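Local coordinates for metallo-beta-lactamase family protein (Staphylococcus aureus, PDB 3R2U) that probably acts as a hydrolase of the metallo-beta-lactamase superfamily and binds an iron(III) ion, at residues A[55-59]-A[86-92]; A[99-105]-A[119-124]; A[284-289]-A[352-356]. One frame throughout, in Å; residues are numbered along the deposited sequence.

Contact 1 of 3, residues A[55-59]-A[86-92]; sequences PIRDL and ASGIRDV
Gly88, which has no side chain, lets the loop 55-59 lie almost directly on the chain just before helix 89-96: Gly88 CA is 3.8 Å from Arg57 CA. The backbone of Ile56 and Arg57 fills the place where a side chain on Gly88 would stand, Ile56 O and Arg57 CA being closest to it. Gly88 CA points a hydrogen at Ile56 O, a CH-O contact of 3.2 Å, while Gly88 N gives a straight hydrogen bond (168°) to Pro55 O, approaching from above the carbonyl plane. On one flank the Pro55 ring presses its CG against the first turn of the helix, 4.2 Å from Ile89 CD1. Leu59 continues this apolar surface by straddling Val92 CG2, with CD2 at 3.7 Å and CD1 hardly farther. The other flank belongs to Arg57, whose CD rests on Ala86 CB at 3.6 Å. A bend at chi3 (81°) turns the guanidinium out of line with its aliphatic chain, and it ends in a salt bridge to Asp361. Three waters lie between the segments: one joins Arg57 N to Ala86 O, and two link Arg57 NE and O to the Asp91 carboxylate. Ser87 OG accepts from Ile89 N in an ST turn and also bonds Glu78. The buried Asp91 carboxylate is probably stabilised by Tyr284 N and a water, both donating to OD2, and perhaps by the water at OD1.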
loop_
_atom_site.group_PDB
_atom_site.type_symbol
_atom_site.label_atom_id
_atom_site.label_comp_id
_atom_site.label_asym_id
_atom_site.label_seq_id
_atom_site.Cartn_x
_atom_site.Cartn_y
_atom_site.Cartn_z
ATOM N N PRO A 55 -21.260 1.308 14.075
ATOM C CA PRO A 55 -19.900 0.899 13.791
ATOM C C PRO A 55 -19.723 -0.558 13.432
ATOM O O PRO A 55 -20.418 -1.414 13.957
ATOM C CB PRO A 55 -19.189 1.136 15.117
ATOM C CG PRO A 55 -20.278 1.016 16.151
ATOM C CD PRO A 55 -21.442 1.658 15.491
ATOM N N ILE A 56 -18.775 -0.807 12.527
ATOM C CA ILE A 56 -18.363 -2.144 12.171
ATOM C C ILE A 56 -17.326 -2.540 13.240
ATOM O O ILE A 56 -17.000 -1.724 14.109
ATOM C CB ILE A 56 -17.794 -2.222 10.739
ATOM C CG1 ILE A 56 -16.571 -1.308 10.553
ATOM C CG2 ILE A 56 -18.881 -1.827 9.743
ATOM C CD1 ILE A 56 -15.805 -1.579 9.255
ATOM N N ARG A 57 -16.813 -3.770 13.176
ATOM C CA ARG A 57 -15.868 -4.269 14.191
ATOM C C ARG A 57 -14.469 -3.666 14.125
ATOM O O ARG A 57 -13.795 -3.526 15.153
ATOM C CB ARG A 57 -15.723 -5.791 14.090
ATOM C CG ARG A 57 -16.855 -6.556 14.623
ATOM C CD ARG A 57 -16.600 -8.030 14.418
ATOM N NE ARG A 57 -15.722 -8.632 15.415
ATOM C CZ ARG A 57 -15.032 -9.755 15.229
ATOM N NH1 ARG A 57 -15.029 -10.364 14.035
ATOM N NH2 ARG A 57 -14.317 -10.261 16.219
ATOM N N ASP A 58 -14.011 -3.390 12.906
ATOM C CA ASP A 58 -12.709 -2.773 12.698
ATOM C C ASP A 58 -12.925 -1.276 12.825
ATOM O O ASP A 58 -13.615 -0.667 12.000
ATOM C CB ASP A 58 -12.176 -3.163 11.335
ATOM C CG ASP A 58 -10.924 -2.440 10.964
ATOM O OD1 ASP A 58 -10.431 -1.612 11.747
ATOM O OD2 ASP A 58 -10.454 -2.689 9.840
ATOM N N LEU A 59 -12.354 -0.676 13.863
ATOM C CA LEU A 59 -12.599 0.742 14.147
ATOM C C LEU A 59 -11.573 1.691 13.528
ATOM O O LEU A 59 -11.702 2.898 13.666
ATOM C CB LEU A 59 -12.597 0.959 15.666
ATOM C CG LEU A 59 -13.588 0.144 16.515
ATOM C CD1 LEU A 59 -13.484 0.548 18.005
ATOM C CD2 LEU A 59 -15.010 0.314 16.024
ATOM N N ALA A 86 -21.505 -7.669 11.698
ATOM C CA ALA A 86 -21.194 -7.794 13.100
ATOM C C ALA A 86 -20.945 -6.422 13.679
ATOM O O ALA A 86 -20.100 -5.683 13.193
ATOM C CB ALA A 86 -19.984 -8.703 13.290
ATOM N N SER A 87 -21.710 -6.071 14.711
ATOM C CA SER A 87 -21.574 -4.770 15.352
ATOM C C SER A 87 -20.253 -4.572 16.076
ATOM O O SER A 87 -19.795 -5.450 16.808
ATOM C CB SER A 87 -22.671 -4.606 16.396
ATOM O OG SER A 87 -22.456 -3.443 17.180
ATOM N N GLY A 88 -19.669 -3.390 15.910
ATOM C CA GLY A 88 -18.469 -3.034 16.663
ATOM C C GLY A 88 -18.794 -2.234 17.934
ATOM O O GLY A 88 -17.894 -1.759 18.611
ATOM N N ILE A 89 -20.072 -2.145 18.318
ATOM C CA ILE A 89 -20.451 -1.271 19.441
ATOM C C ILE A 89 -19.827 -1.677 20.779
ATOM O O ILE A 89 -19.415 -0.807 21.551
ATOM C CB ILE A 89 -21.996 -1.075 19.577
ATOM C CG1 ILE A 89 -22.326 0.178 20.403
ATOM C CG2 ILE A 89 -22.664 -2.287 20.208
ATOM C CD1 ILE A 89 -22.567 1.387 19.620
ATOM N N ARG A 90 -19.769 -2.974 21.065
ATOM C CA ARG A 90 -19.147 -3.435 22.291
ATOM C C ARG A 90 -17.635 -3.166 22.243
ATOM O O ARG A 90 -17.028 -2.829 23.256
ATOM C CB ARG A 90 -19.437 -4.918 22.530
ATOM C CG ARG A 90 -20.915 -5.226 22.870
ATOM C CD ARG A 90 -21.106 -6.718 23.059
ATOM N NE ARG A 90 -22.503 -7.099 23.264
ATOM C CZ ARG A 90 -23.412 -7.213 22.295
ATOM N NH1 ARG A 90 -24.646 -7.582 22.596
ATOM N NH2 ARG A 90 -23.100 -6.948 21.032
ATOM N N ASP A 91 -17.034 -3.310 21.064
ATOM C CA ASP A 91 -15.598 -3.033 20.889
ATOM C C ASP A 91 -15.325 -1.558 21.190
ATOM O O ASP A 91 -14.291 -1.216 21.786
ATOM C CB ASP A 91 -15.109 -3.363 19.462
ATOM C CG ASP A 91 -14.956 -4.864 19.206
ATOM O OD1 ASP A 91 -15.926 -5.646 19.419
ATOM O OD2 ASP A 91 -13.836 -5.252 18.748
ATOM N N VAL A 92 -16.247 -0.685 20.775
ATOM C CA VAL A 92 -16.086 0.749 21.037
ATOM C C VAL A 92 -16.056 1.037 22.548
ATOM O O VAL A 92 -15.179 1.738 23.034
ATOM C CB VAL A 92 -17.190 1.589 20.372
ATOM C CG1 VAL A 92 -17.160 3.035 20.892
ATOM C CG2 VAL A 92 -17.034 1.536 18.874
HETATM O O HOH W 1 -18.313 -5.565 11.248
HETATM O O HOH W 2 -16.401 -7.935 18.177
HETATM O O HOH W 3 -12.219 -3.331 17.263
#

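Contact 2 of 3, residues A[99-105]-A[119-124]; sequences NIYVSGE and THFVQH
A parallel pair of strands forms one side of a mixed beta sheet here, with 120-122 as its edge strand within the chain; the sheet belongs to the alpha-beta/beta-alpha sandwich of the metallo-beta-lactamase superfamily. Tyr101, Val102 and Ser103 pair in register with His120, Phe121 and Val122. The connections run to and fro: His120 N to Ile100 O (2.8 Å), Val102 N to His120 O, Val122 N to Val102 O, and Gly104 N to Val122 O. The short strand axes are twisted by 38°.

On one face, the Tyr101 and His120 side chains run alongside each other in the same direction. Their rings are nearly parallel, 11° apart with centroids at 4.6 Å, but slid apart so that they barely overlap, His120 ND1 lying over the rim of the tyrosine and Tyr101 CE2 over a face of the imidazole. His120 ND1 also makes a weak bond of 3.3 Å to Ile100 O, giving that oxygen a second donor and probably helping to fix the imidazole rotation; the Asn99 ND2 amide reaches the ring edge at CE1. Val122 CG1 sits in the Tyr101 ring plane, 3.8 Å from CD2. On the opposite face Val102 CG2 meets Phe121 CD2 at 3.9 Å, and Thr119 CG2 touches the same methyl.

Beyond the strands Glu105 folds back, bent at chi2 (-72°), and OE2 uses its anti lone pair to take His124 N at 2.7 Å. Ser103 OG accepts from Glu105 N in an ST turn and also bonds Glu146 O.

Strand 72-77 pairs with the far side of 99-103, helix 89-96 packs on Ile100, and strands 133-139 and 148-153 of the second mixed sheet, the other layer of the sandwich, pack against Val122.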
loop_
_atom_site.group_PDB
_atom_site.type_symbol
_atom_site.label_atom_id
_atom_site.label_comp_id
_atom_site.label_asym_id
_atom_site.label_seq_id
_atom_site.Cartn_x
_atom_site.Cartn_y
_atom_site.Cartn_z
ATOM N N ASN A 99 -18.814 6.127 25.650
ATOM C CA ASN A 99 -20.199 5.920 26.040
ATOM C C ASN A 99 -20.908 5.314 24.840
ATOM O O ASN A 99 -20.723 5.791 23.726
ATOM C CB ASN A 99 -20.855 7.237 26.416
ATOM C CG ASN A 99 -20.354 7.768 27.745
ATOM O OD1 ASN A 99 -19.820 8.852 27.825
ATOM N ND2 ASN A 99 -20.484 6.975 28.772
ATOM N N ILE A 100 -21.671 4.245 25.047
ATOM C CA ILE A 100 -22.422 3.647 23.956
ATOM C C ILE A 100 -23.911 3.696 24.233
ATOM O O ILE A 100 -24.346 3.621 25.376
ATOM C CB ILE A 100 -21.939 2.231 23.591
ATOM C CG1 ILE A 100 -22.113 1.262 24.766
ATOM C CG2 ILE A 100 -20.455 2.303 23.155
ATOM C CD1 ILE A 100 -21.980 -0.205 24.343
ATOM N N TYR A 101 -24.673 3.860 23.157
ATOM C CA TYR A 101 -26.114 4.039 23.207
ATOM C C TYR A 101 -26.759 3.034 22.286
ATOM O O TYR A 101 -26.454 2.990 21.089
ATOM C CB TYR A 101 -26.469 5.476 22.773
ATOM C CG TYR A 101 -25.762 6.506 23.637
ATOM C CD1 TYR A 101 -24.426 6.824 23.405
ATOM C CD2 TYR A 101 -26.409 7.128 24.697
ATOM C CE1 TYR A 101 -23.761 7.725 24.186
ATOM C CE2 TYR A 101 -25.740 8.047 25.504
ATOM C CZ TYR A 101 -24.416 8.339 25.236
ATOM O OH TYR A 101 -23.710 9.236 26.005
ATOM N N VAL A 102 -27.605 2.184 22.859
ATOM C CA VAL A 102 -28.321 1.197 22.093
ATOM C C VAL A 102 -29.782 1.240 22.548
ATOM O O VAL A 102 -30.103 1.761 23.615
ATOM C CB VAL A 102 -27.746 -0.219 22.274
ATOM C CG1 VAL A 102 -26.265 -0.265 21.869
ATOM C CG2 VAL A 102 -27.957 -0.711 23.692
ATOM N N SER A 103 -30.666 0.700 21.731
ATOM C CA SER A 103 -32.066 0.715 22.053
ATOM C C SER A 103 -32.483 -0.096 23.287
ATOM O O SER A 103 -32.129 -1.275 23.441
ATOM C CB SER A 103 -32.884 0.233 20.849
ATOM O OG SER A 103 -34.287 0.207 21.163
ATOM N N GLY A 104 -33.257 0.565 24.151
ATOM C CA GLY A 104 -33.901 -0.075 25.289
ATOM C C GLY A 104 -35.385 -0.222 24.983
ATOM O O GLY A 104 -36.176 -0.452 25.876
ATOM N N GLU A 105 -35.769 -0.071 23.713
ATOM C CA GLU A 105 -37.167 -0.179 23.301
ATOM C C GLU A 105 -37.485 -1.606 22.881
ATOM O O GLU A 105 -38.101 -1.846 21.852
ATOM C CB GLU A 105 -37.469 0.779 22.146
ATOM C CG GLU A 105 -37.446 2.264 22.514
ATOM C CD GLU A 105 -38.636 2.704 23.372
ATOM O OE1 GLU A 105 -39.472 1.843 23.729
ATOM O OE2 GLU A 105 -38.731 3.918 23.698
ATOM N N THR A 119 -23.438 0.885 29.610
ATOM C CA THR A 119 -24.154 1.004 28.335
ATOM C C THR A 119 -25.414 1.835 28.587
ATOM O O THR A 119 -26.028 1.712 29.639
ATOM C CB THR A 119 -24.579 -0.390 27.832
ATOM O OG1 THR A 119 -23.415 -1.126 27.477
ATOM C CG2 THR A 119 -25.512 -0.310 26.615
ATOM N N HIS A 120 -25.781 2.704 27.656
ATOM C CA HIS A 120 -26.996 3.501 27.817
ATOM C C HIS A 120 -28.088 2.898 26.961
ATOM O O HIS A 120 -27.945 2.812 25.753
ATOM C CB HIS A 120 -26.779 4.960 27.395
ATOM C CG HIS A 120 -25.801 5.688 28.246
ATOM N ND1 HIS A 120 -24.449 5.704 27.974
ATOM C CD2 HIS A 120 -25.970 6.411 29.379
ATOM C CE1 HIS A 120 -23.826 6.409 28.905
ATOM N NE2 HIS A 120 -24.727 6.848 29.769
ATOM N N PHE A 121 -29.158 2.452 27.595
ATOM C CA PHE A 121 -30.304 1.908 26.884
ATOM C C PHE A 121 -31.247 3.072 26.695
ATOM O O PHE A 121 -31.868 3.530 27.644
ATOM C CB PHE A 121 -30.938 0.785 27.684
ATOM C CG PHE A 121 -30.039 -0.400 27.846
ATOM C CD1 PHE A 121 -29.190 -0.500 28.932
ATOM C CD2 PHE A 121 -30.017 -1.397 26.891
ATOM C CE1 PHE A 121 -28.353 -1.599 29.075
ATOM C CE2 PHE A 121 -29.191 -2.497 27.035
ATOM C CZ PHE A 121 -28.367 -2.597 28.120
ATOM N N VAL A 122 -31.331 3.569 25.473
ATOM C CA VAL A 122 -32.124 4.753 25.205
ATOM C C VAL A 122 -33.537 4.453 24.756
ATOM O O VAL A 122 -33.824 3.392 24.198
ATOM C CB VAL A 122 -31.414 5.682 24.176
ATOM C CG1 VAL A 122 -30.085 6.152 24.758
ATOM C CG2 VAL A 122 -31.191 4.977 22.825
ATOM N N GLN A 123 -34.431 5.404 25.001
ATOM C CA GLN A 123 -35.817 5.256 24.607
ATOM C C GLN A 123 -36.302 6.446 23.819
ATOM O O GLN A 123 -35.639 7.470 23.752
ATOM C CB GLN A 123 -36.653 5.044 25.854
ATOM C CG GLN A 123 -36.343 3.696 26.500
ATOM C CD GLN A 123 -37.204 3.383 27.677
ATOM O OE1 GLN A 123 -37.651 4.276 28.393
ATOM N NE2 GLN A 123 -37.440 2.099 27.901
ATOM N N HIS A 124 -37.478 6.300 23.228
ATOM C CA HIS A 124 -38.099 7.356 22.469
ATOM C C HIS A 124 -38.016 8.705 23.208
ATOM O O HIS A 124 -38.307 8.797 24.402
ATOM C CB HIS A 124 -39.558 6.989 22.206
ATOM C CG HIS A 124 -40.274 7.968 21.343
ATOM N ND1 HIS A 124 -40.003 8.101 20.000
ATOM C CD2 HIS A 124 -41.267 8.845 21.618
ATOM C CE1 HIS A 124 -40.782 9.038 19.489
ATOM N NE2 HIS A 124 -41.555 9.506 20.449
#

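Contact 3 of 3, residues A[284-289]-A[352-356]; sequences YQPYTV and THTLQ
This is a loop-on-helix contact, in which the extended segment 284-289, running between helix 269-279 and strand 298-301, lies alongside the last turn of helix 345-356, in the opposite chain direction. Gln356 carries it. Its NE2 donates to Gln285 O at 2.9 Å, with the acceptor lying in the plane of the Gln356 amide while the donor stands above the carbonyl plane; NE2 also bonds Asp361.

Two tyrosines flank this amide. The Tyr284 side chain runs at about a right angle to that of Gln356, ring and amide planes 42° apart, with Tyr284 CE1 3.5 Å from Gln356 OE1, which lies at the ring edge. Tyr287 slides past in the opposite direction, its ring 78° from the amide plane and its CE1 3.5 Å from Gln356 CD. The rotation of Tyr287 that sets CG between backbone N and carbonyl carbon (chi1 63°) directs the ring back over the helix, where OH reaches Thr352 CG2 at 3.5 Å and also takes Ile363 N. Val289 CG2 meets the Thr352 side chain tip to tip.

Water completes the seam. One molecule is held at once by Tyr284 OH, His353 ND1 and Gln356 OE1, a second runs from Tyr287 N to the same OE1, and a third joins Tyr287 OH to Thr352 O. Gln356 OE1 therefore receives two water donors. Thr288 and Gln285 also pair with Gln285 and Thr288 of the second subunit, so the loop helps form the subunit interface.

Helix 345-356 leads into strand 363-367 of a four-stranded parallel sheet, an alpha/beta topology consistent with a rhodanese-like fold.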
loop_
_atom_site.group_PDB
_atom_site.type_symbol
_atom_site.label_atom_id
_atom_site.label_comp_id
_atom_site.label_asym_id
_atom_site.label_seq_id
_atom_site.Cartn_x
_atom_site.Cartn_y
_atom_site.Cartn_z
ATOM N N TYR A 284 -12.688 -7.750 18.228
ATOM C CA TYR A 284 -12.027 -7.855 16.953
ATOM C C TYR A 284 -10.499 -7.742 17.093
ATOM O O TYR A 284 -9.988 -6.835 17.769
ATOM C CB TYR A 284 -12.488 -6.724 16.009
ATOM C CG TYR A 284 -11.557 -6.559 14.867
ATOM C CD1 TYR A 284 -11.539 -7.481 13.822
ATOM C CD2 TYR A 284 -10.665 -5.500 14.822
ATOM C CE1 TYR A 284 -10.657 -7.350 12.776
ATOM C CE2 TYR A 284 -9.786 -5.359 13.780
ATOM C CZ TYR A 284 -9.786 -6.280 12.768
ATOM O OH TYR A 284 -8.915 -6.118 11.755
ATOM N N GLN A 285 -9.805 -8.651 16.416
ATOM C CA GLN A 285 -8.357 -8.610 16.254
ATOM C C GLN A 285 -7.998 -9.263 14.921
ATOM O O GLN A 285 -8.544 -10.325 14.576
ATOM C CB GLN A 285 -7.594 -9.372 17.353
ATOM C CG GLN A 285 -7.722 -8.862 18.764
ATOM C CD GLN A 285 -7.160 -7.476 18.973
ATOM O OE1 GLN A 285 -6.436 -6.951 18.139
ATOM N NE2 GLN A 285 -7.493 -6.875 20.112
ATOM N N PRO A 286 -7.069 -8.642 14.172
ATOM C CA PRO A 286 -6.589 -9.300 12.992
ATOM C C PRO A 286 -5.849 -10.561 13.440
ATOM O O PRO A 286 -5.447 -10.670 14.617
ATOM C CB PRO A 286 -5.608 -8.285 12.396
ATOM C CG PRO A 286 -5.113 -7.523 13.596
ATOM C CD PRO A 286 -6.295 -7.431 14.491
ATOM N N TYR A 287 -5.669 -11.500 12.518
ATOM C CA TYR A 287 -4.962 -12.722 12.816
ATOM C C TYR A 287 -4.262 -13.283 11.604
ATOM O O TYR A 287 -4.596 -12.951 10.475
ATOM C CB TYR A 287 -5.899 -13.768 13.438
ATOM C CG TYR A 287 -7.038 -14.247 12.568
ATOM C CD1 TYR A 287 -8.225 -13.520 12.466
ATOM C CD2 TYR A 287 -6.957 -15.463 11.900
ATOM C CE1 TYR A 287 -9.301 -13.994 11.687
ATOM C CE2 TYR A 287 -7.997 -15.933 11.139
ATOM C CZ TYR A 287 -9.170 -15.203 11.041
ATOM O OH TYR A 287 -10.189 -15.690 10.286
ATOM N N THR A 288 -3.292 -14.149 11.841
ATOM C CA THR A 288 -2.537 -14.713 10.733
ATOM C C THR A 288 -3.257 -15.881 10.075
ATOM O O THR A 288 -3.904 -16.699 10.743
ATOM C CB THR A 288 -1.135 -15.195 11.177
ATOM O OG1 THR A 288 -1.262 -16.244 12.149
ATOM C CG2 THR A 288 -0.328 -14.038 11.778
ATOM N N VAL A 289 -3.164 -15.916 8.750
ATOM C CA VAL A 289 -3.668 -17.013 7.946
ATOM C C VAL A 289 -2.494 -17.487 7.095
ATOM O O VAL A 289 -2.056 -16.809 6.147
ATOM C CB VAL A 289 -4.823 -16.607 7.079
ATOM C CG1 VAL A 289 -5.265 -17.794 6.243
ATOM C CG2 VAL A 289 -5.963 -16.081 7.958
ATOM N N THR A 352 -10.226 -12.732 4.478
ATOM C CA THR A 352 -10.248 -13.033 5.913
ATOM C C THR A 352 -10.784 -11.841 6.698
ATOM O O THR A 352 -11.649 -11.982 7.558
ATOM C CB THR A 352 -8.823 -13.405 6.405
ATOM O OG1 THR A 352 -8.410 -14.647 5.796
ATOM C CG2 THR A 352 -8.777 -13.544 7.905
ATOM N N HIS A 353 -10.278 -10.660 6.382
ATOM C CA HIS A 353 -10.737 -9.424 7.030
ATOM C C HIS A 353 -12.240 -9.181 6.764
ATOM O O HIS A 353 -12.995 -8.875 7.682
ATOM C CB HIS A 353 -9.886 -8.240 6.561
ATOM C CG HIS A 353 -10.397 -6.928 7.034
ATOM N ND1 HIS A 353 -10.175 -6.468 8.309
ATOM C CD2 HIS A 353 -11.188 -6.009 6.431
ATOM C CE1 HIS A 353 -10.775 -5.300 8.458
ATOM N NE2 HIS A 353 -11.401 -5.001 7.336
ATOM N N THR A 354 -12.676 -9.336 5.513
ATOM C CA THR A 354 -14.090 -9.159 5.179
ATOM C C THR A 354 -14.967 -10.122 5.988
ATOM O O THR A 354 -16.001 -9.728 6.506
ATOM C CB THR A 354 -14.326 -9.260 3.659
ATOM O OG1 THR A 354 -13.556 -8.244 3.010
ATOM C CG2 THR A 354 -15.808 -9.045 3.295
ATOM N N LEU A 355 -14.531 -11.369 6.149
ATOM C CA LEU A 355 -15.290 -12.332 6.947
ATOM C C LEU A 355 -15.398 -11.916 8.412
ATOM O O LEU A 355 -16.420 -12.180 9.062
ATOM C CB LEU A 355 -14.727 -13.735 6.801
ATOM C CG LEU A 355 -15.001 -14.332 5.408
ATOM C CD1 LEU A 355 -14.268 -15.673 5.229
ATOM C CD2 LEU A 355 -16.503 -14.509 5.162
ATOM N N GLN A 356 -14.356 -11.272 8.938
ATOM C CA GLN A 356 -14.427 -10.785 10.306
ATOM C C GLN A 356 -15.508 -9.693 10.409
ATOM O O GLN A 356 -16.079 -9.471 11.477
ATOM C CB GLN A 356 -13.094 -10.248 10.798
ATOM C CG GLN A 356 -11.969 -11.275 10.802
ATOM C CD GLN A 356 -10.770 -10.787 11.581
ATOM O OE1 GLN A 356 -9.830 -10.262 11.014
ATOM N NE2 GLN A 356 -10.832 -10.907 12.888
HETATM O O HOH W 4 -8.632 -7.943 9.907
HETATM O O HOH W 5 -12.033 -14.209 9.156
HETATM O O HOH W 6 -7.248 -10.885 10.178
#

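In the fold
Contacts 1 and 3 are wired together, although their centres are 14 Å apart: Arg57 NH1 gives to Gln356 O at 2.9 Å, and the Asp91 OD2 to Tyr284 N link measures 2.8 Å. These bonds tie the loop 55-59 and helix 89-96 to the loop 284-289 and to helix 345-356, which packs on the parallel sheet, and both contacts also reach the second subunit. Contact 2 lies 16 Å from contact 1 between centres; there Ile100 CG2 packs on Ile89 and Val92. It does not touch contact 3, the nearest atoms being about 13 Å apart. The iron(III) ion, held by His80, His143 and Asp169, lies about 11 Å from the Ser87 side chain and about 12 Å from that of Ser103.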